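Local atomic coordinates of transcriptional regulator, MarR family, putative (Bacillus cereus, PDB entry 3BJA), a protein that probably binds DNA as a transcription factor of the MarR family, reading it through a winged helix-turn-helix domain. Residues 70-73 and 77-80. Residues are numbered along the deposited sequence; the frame is centred on the assembly and turned at random.
Sequences RMKR and VMTE
In the winged helix-turn-helix domain, the last turn of helix 64-73, the recognition helix by its place in the MarR fold, meets the first strand of the wing through Met71 and Lys72 on one side and Val77, Met78 and Thr79 on the other. Only three residues separate the segments. A weak but nearly straight hydrogen bond from Val77 N to Met71 O, 3.4 Å long, bridges the short connection. Beside it Lys72 CA directs its hydrogen at Val77 O, 3.5 Å away, a CH...O contact that supplements the weak bond.

On the buried side, CG2 of Val77 lies 3.8 Å from Met71 CB, near the root of the selenomethionine, while its other methyl, CG1, lies 4.1 Å from Met71 CE. These side chains also reach helix 33-44, Met71 touching Val38 and Ile39, and Val77 touching Leu42.

Lys72 covers the more open part of the contact. Its CG is anti to the backbone N (chi1 -162°) and the chain stays extended through CE, which carries it along the strand past Val77 O. CE comes within 3.2 Å of Thr79 OG1, a contact of methylene with hydroxyl. A bend at chi4 (-54°) then sets NZ 3.5 Å from the selenium of Met78, whose CB points away from the helix, while a bend at chi2 brings SE back toward the lysine. Met78 and Thr79 also touch strand 89-93, the other long strand of the wing. The tight passage from recognition helix into beta hairpin is typical of the MarR winged helix.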
# COMPACT_ATOMS: atom_id res chain seq x y z
N ARG A 70 4.53 2.11 -19.82
CA ARG A 70 3.99 3.47 -19.75
C ARG A 70 5.14 4.44 -19.47
O ARG A 70 5.27 5.47 -20.14
CB ARG A 70 2.92 3.54 -18.65
CG ARG A 70 2.12 4.83 -18.50
CD ARG A 70 1.51 5.23 -19.79
NE ARG A 70 0.28 6.03 -19.65
CZ ARG A 70 -0.98 5.62 -19.91
NH1 ARG A 70 -1.27 4.38 -20.36
NH2 ARG A 70 -1.98 6.48 -19.73
N MSE A 71 5.98 4.10 -18.49
CA MSE A 71 7.19 4.89 -18.17
C MSE A 71 8.21 4.87 -19.32
O MSE A 71 8.99 5.80 -19.46
CB MSE A 71 7.85 4.39 -16.86
CG MSE A 71 7.00 4.59 -15.62
SE MSE A 71 7.90 4.04 -13.94
CE MSE A 71 9.08 5.59 -13.63
N LYS A 72 8.21 3.79 -20.11
CA LYS A 72 9.10 3.67 -21.26
C LYS A 72 8.71 4.67 -22.36
O LYS A 72 9.59 5.38 -22.87
CB LYS A 72 9.14 2.22 -21.80
CG LYS A 72 10.33 1.91 -22.70
CD LYS A 72 10.18 0.56 -23.39
CE LYS A 72 11.41 0.18 -24.23
NZ LYS A 72 11.79 1.22 -25.19
N ARG A 73 7.42 4.74 -22.71
CA ARG A 73 6.92 5.66 -23.75
C ARG A 73 7.02 7.12 -23.23
O ARG A 73 7.37 8.02 -24.02
CB ARG A 73 5.48 5.32 -24.24
CG ARG A 73 4.34 6.00 -23.46
CD ARG A 73 2.91 5.69 -23.88
NE ARG A 73 1.80 6.56 -23.38
CZ ARG A 73 1.78 7.45 -22.35
NH1 ARG A 73 2.79 7.69 -21.51
NH2 ARG A 73 0.64 8.13 -22.11
N VAL A 77 12.18 5.73 -18.25
CA VAL A 77 13.00 4.50 -18.20
C VAL A 77 13.20 3.89 -19.59
O VAL A 77 12.44 4.16 -20.52
CB VAL A 77 12.37 3.40 -17.29
CG1 VAL A 77 12.09 3.96 -15.89
CG2 VAL A 77 11.09 2.82 -17.91
N MSE A 78 14.24 3.06 -19.69
CA MSE A 78 14.61 2.32 -20.91
C MSE A 78 14.82 0.84 -20.56
O MSE A 78 15.50 0.54 -19.58
CB MSE A 78 15.89 2.90 -21.51
CG MSE A 78 16.38 2.24 -22.79
SE MSE A 78 15.02 2.13 -24.18
CE MSE A 78 14.77 4.05 -24.54
N THR A 79 14.23 -0.05 -21.36
CA THR A 79 14.34 -1.50 -21.17
C THR A 79 15.04 -2.16 -22.37
O THR A 79 14.91 -1.72 -23.52
CB THR A 79 12.95 -2.16 -20.91
OG1 THR A 79 12.13 -2.10 -22.08
CG2 THR A 79 12.23 -1.47 -19.73
N GLU A 80 15.79 -3.23 -22.06
CA GLU A 80 16.54 -3.99 -23.06
C GLU A 80 16.75 -5.44 -22.60
O GLU A 80 16.87 -5.71 -21.40
CB GLU A 80 17.89 -3.31 -23.33
CG GLU A 80 18.86 -3.28 -22.12
CD GLU A 80 20.14 -2.46 -22.36
OE1 GLU A 80 20.25 -1.70 -23.36
OE2 GLU A 80 21.04 -2.57 -21.49